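Local coordinates for protein cadherin-related family member 2 (Mus musculus, PDB 5CYX) that probably forms calcium-dependent adhesive complexes with CDHR5 that link neighbouring microvilli and control their packing in the epithelial brush border, at residues 302-307 against 312-317. Residues are numbered along the deposited sequence; the frame is centred on the assembly and turned at random.
With CA (calcium ion), chain F.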
ATOM      1  N   ALA A 302     -38.528 -17.517  -7.234  1.00 64.16           N
ATOM      2  CA  ALA A 302     -38.484 -16.780  -5.988  1.00 62.16           C
ATOM      3  C   ALA A 302     -37.612 -15.570  -6.227  1.00 61.63           C
ATOM      4  O   ALA A 302     -36.543 -15.689  -6.778  1.00 61.77           O
ATOM      5  CB  ALA A 302     -37.889 -17.646  -4.886  1.00 62.87           C
ATOM      6  N   THR A 303     -38.068 -14.412  -5.777  1.00 60.34           N
ATOM      7  CA  THR A 303     -37.388 -13.139  -5.994  1.00 60.71           C
ATOM      8  C   THR A 303     -37.367 -12.388  -4.659  1.00 60.06           C
ATOM      9  O   THR A 303     -38.406 -12.240  -4.001  1.00 59.36           O
ATOM     10  CB  THR A 303     -38.146 -12.286  -7.036  1.00 61.00           C
ATOM     11  OG1 THR A 303     -38.400 -13.059  -8.213  1.00 63.44           O
ATOM     12  CG2 THR A 303     -37.372 -11.066  -7.414  1.00 62.08           C
ATOM     13  N   GLU A 304     -36.187 -11.920  -4.264  1.00 60.51           N
ATOM     14  CA  GLU A 304     -36.042 -11.090  -3.087  1.00 60.17           C
ATOM     15  C   GLU A 304     -36.761  -9.780  -3.327  1.00 61.36           C
ATOM     16  O   GLU A 304     -36.931  -9.353  -4.459  1.00 61.13           O
ATOM     17  CB  GLU A 304     -34.575 -10.876  -2.733  1.00 59.69           C
ATOM     18  CG  GLU A 304     -33.922 -12.171  -2.266  1.00 60.24           C
ATOM     19  CD  GLU A 304     -32.438 -12.077  -1.970  1.00 59.88           C
ATOM     20  OE1 GLU A 304     -31.900 -10.984  -1.775  1.00 62.21           O
ATOM     21  OE2 GLU A 304     -31.790 -13.120  -1.844  1.00 60.07           O
ATOM     22  N   LYS A 305     -37.202  -9.146  -2.261  1.00 63.35           N
ATOM     23  CA  LYS A 305     -37.994  -7.936  -2.412  1.00 64.11           C
ATOM     24  C   LYS A 305     -37.143  -6.747  -2.784  1.00 63.59           C
ATOM     25  O   LYS A 305     -37.583  -5.898  -3.526  1.00 63.70           O
ATOM     26  CB  LYS A 305     -38.815  -7.665  -1.159  1.00 68.76           C
ATOM     27  CG  LYS A 305     -40.023  -8.596  -1.062  1.00 71.74           C
ATOM     28  CD  LYS A 305     -41.098  -8.112  -0.085  1.00 74.71           C
ATOM     29  CE  LYS A 305     -41.934  -6.977  -0.642  1.00 76.06           C
ATOM     30  NZ  LYS A 305     -42.888  -6.485   0.397  1.00 79.27           N
ATOM     31  N   ASN A 306     -35.921  -6.695  -2.278  1.00 62.21           N
ATOM     32  CA  ASN A 306     -34.994  -5.631  -2.603  1.00 62.34           C
ATOM     33  C   ASN A 306     -33.987  -6.078  -3.652  1.00 63.10           C
ATOM     34  O   ASN A 306     -33.666  -7.269  -3.764  1.00 60.95           O
ATOM     35  CB  ASN A 306     -34.274  -5.164  -1.340  1.00 62.34           C
ATOM     36  CG  ASN A 306     -35.251  -4.620  -0.310  1.00 63.56           C
ATOM     37  OD1 ASN A 306     -35.701  -5.331   0.589  1.00 63.24           O
ATOM     38  ND2 ASN A 306     -35.654  -3.386  -0.500  1.00 64.24           N
ATOM     39  N   LEU A 307     -33.497  -5.095  -4.410  1.00 64.60           N
ATOM     40  CA  LEU A 307     -32.523  -5.341  -5.462  1.00 66.91           C
ATOM     41  C   LEU A 307     -31.192  -5.604  -4.812  1.00 66.38           C
ATOM     42  O   LEU A 307     -30.922  -5.123  -3.726  1.00 66.52           O
ATOM     43  CB  LEU A 307     -32.420  -4.138  -6.424  1.00 68.93           C
ATOM     44  CG  LEU A 307     -33.715  -3.736  -7.162  1.00 69.57           C
ATOM     45  CD1 LEU A 307     -33.459  -2.508  -8.024  1.00 71.79           C
ATOM     46  CD2 LEU A 307     -34.295  -4.864  -7.998  1.00 68.98           C
ATOM     47  N   GLN A 312     -29.973  -5.212  -9.470  1.00 78.20           N
ATOM     48  CA  GLN A 312     -30.764  -6.219 -10.172  1.00 78.25           C
ATOM     49  C   GLN A 312     -31.540  -7.112  -9.213  1.00 74.69           C
ATOM     50  O   GLN A 312     -31.285  -7.130  -8.018  1.00 71.40           O
ATOM     51  CB  GLN A 312     -29.855  -7.108 -11.004  1.00 81.27           C
ATOM     52  CG  GLN A 312     -28.956  -6.372 -11.982  1.00 86.31           C
ATOM     53  CD  GLN A 312     -27.820  -7.253 -12.477  1.00 89.84           C
ATOM     54  OE1 GLN A 312     -27.734  -7.555 -13.665  1.00 93.43           O
ATOM     55  NE2 GLN A 312     -26.947  -7.689 -11.557  1.00 90.14           N
ATOM     56  N   GLU A 313     -32.444  -7.893  -9.786  1.00 74.36           N
ATOM     57  CA  GLU A 313     -33.222  -8.884  -9.053  1.00 73.74           C
ATOM     58  C   GLU A 313     -32.392 -10.086  -8.626  1.00 72.53           C
ATOM     59  O   GLU A 313     -31.614 -10.607  -9.399  1.00 72.44           O
ATOM     60  CB  GLU A 313     -34.405  -9.375  -9.872  1.00 74.83           C
ATOM     61  CG  GLU A 313     -35.360  -8.265 -10.226  1.00 76.43           C
ATOM     62  CD  GLU A 313     -36.679  -8.767 -10.738  1.00 78.25           C
ATOM     63  OE1 GLU A 313     -36.722  -9.864 -11.316  1.00 79.67           O
ATOM     64  OE2 GLU A 313     -37.682  -8.050 -10.544  1.00 81.79           O
ATOM     65  N   ALA A 314     -32.574 -10.482  -7.364  1.00 70.51           N
ATOM     66  CA  ALA A 314     -31.959 -11.653  -6.780  1.00 69.17           C
ATOM     67  C   ALA A 314     -33.044 -12.703  -6.795  1.00 68.05           C
ATOM     68  O   ALA A 314     -34.042 -12.578  -6.063  1.00 64.62           O
ATOM     69  CB  ALA A 314     -31.504 -11.353  -5.361  1.00 68.45           C
ATOM     70  N   LYS A 315     -32.841 -13.717  -7.636  1.00 69.14           N
ATOM     71  CA  LYS A 315     -33.851 -14.715  -7.981  1.00 70.09           C
ATOM     72  C   LYS A 315     -33.297 -16.114  -7.954  1.00 69.73           C
ATOM     73  O   LYS A 315     -32.100 -16.317  -8.075  1.00 72.44           O
ATOM     74  CB  LYS A 315     -34.356 -14.510  -9.411  1.00 72.95           C
ATOM     75  CG  LYS A 315     -34.996 -13.155  -9.707  1.00 75.00           C
ATOM     76  CD  LYS A 315     -35.487 -13.103 -11.154  1.00 76.65           C
ATOM     77  CE  LYS A 315     -34.325 -12.967 -12.126  1.00 79.36           C
ATOM     78  NZ  LYS A 315     -34.781 -13.185 -13.523  1.00 81.52           N
ATOM     79  N   ALA A 316     -34.197 -17.073  -7.867  1.00 67.97           N
ATOM     80  CA  ALA A 316     -33.882 -18.484  -8.111  1.00 68.76           C
ATOM     81  C   ALA A 316     -35.148 -19.147  -8.588  1.00 69.22           C
ATOM     82  O   ALA A 316     -36.257 -18.645  -8.334  1.00 65.22           O
ATOM     83  CB  ALA A 316     -33.370 -19.162  -6.854  1.00 68.40           C
ATOM     84  N   SER A 317     -34.990 -20.263  -9.291  1.00 72.34           N
ATOM     85  CA  SER A 317     -36.128 -20.950  -9.869  1.00 74.57           C
ATOM     86  C   SER A 317     -36.042 -22.456  -9.739  1.00 75.71           C
ATOM     87  O   SER A 317     -34.963 -23.016  -9.593  1.00 76.61           O
ATOM     88  CB  SER A 317     -36.284 -20.564 -11.337  1.00 76.47           C
ATOM     89  OG  SER A 317     -35.152 -20.970 -12.067  1.00 78.76           O
TER
HETATM   90 CA    CA F1005     -29.773 -11.893  -1.142  1.00 55.54          CA
HETATM   91  O   HOH W   1     -34.438  -8.982  -6.021  1.00 53.35           O
HETATM   92  O   HOH W   2     -29.121 -10.298  -3.015  1.00 42.90           O
HETATM   93  O   HOH W   3     -30.229 -10.037   0.464  1.00 41.62           O
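Q312 meets L307 through its backbone. Its O lies 3.6 Å from L307 CB, and the leucine's CD2 branch packs beside the same carbonyl group. E313 follows; only its carboxylate end comes near T303, with CD 4.1 Å from T303 CG2. At A314 the two chains are joined by a backbone bond and a water. A314 O accepts a nearly linear bond from E304 N, with an N-H...O angle of 170°. A314 N donates to a water at 2.7 Å, and this water in turn donates to E304 O and N306 O. One water thus ties three backbone groups together. A314 CB packs against the E304 carboxylate, 3.6 Å from its CD. K315 pairs with T303 at a non-hydrogen-bonded position of the antiparallel hairpin. Their side chains lie side by side, and K315 CG is 3.7 Å from T303 OG1. T303 OG1 sits beside the backbone N (chi1 -51°), which leaves the CG2 methyl anti to that N and brings it near both K315 CG and the end of E313. A glycine in place of T303 would probably leave the aliphatic part of K315 and the end of E313 without this packing. A316 forms a hydrogen-bonded pair with A302: each N donates to the other's O. The methyl of A302 turns to the sheet face where F222 and Y259 lie. The hairpin joins strands 295-304 and 315-324 of the third cadherin repeat, at its end facing the second. There E304 grips a calcium ion with both carboxylate oxygens, OE1 at 2.4 Å. L218 O, D248 and D250 also bind this ion, together with two waters. The A314 methyl and the backbone bond at E304 N are second-shell contacts to a bidentate calcium ligand and are likely to limit how its carboxylate can shift at the junction between repeats.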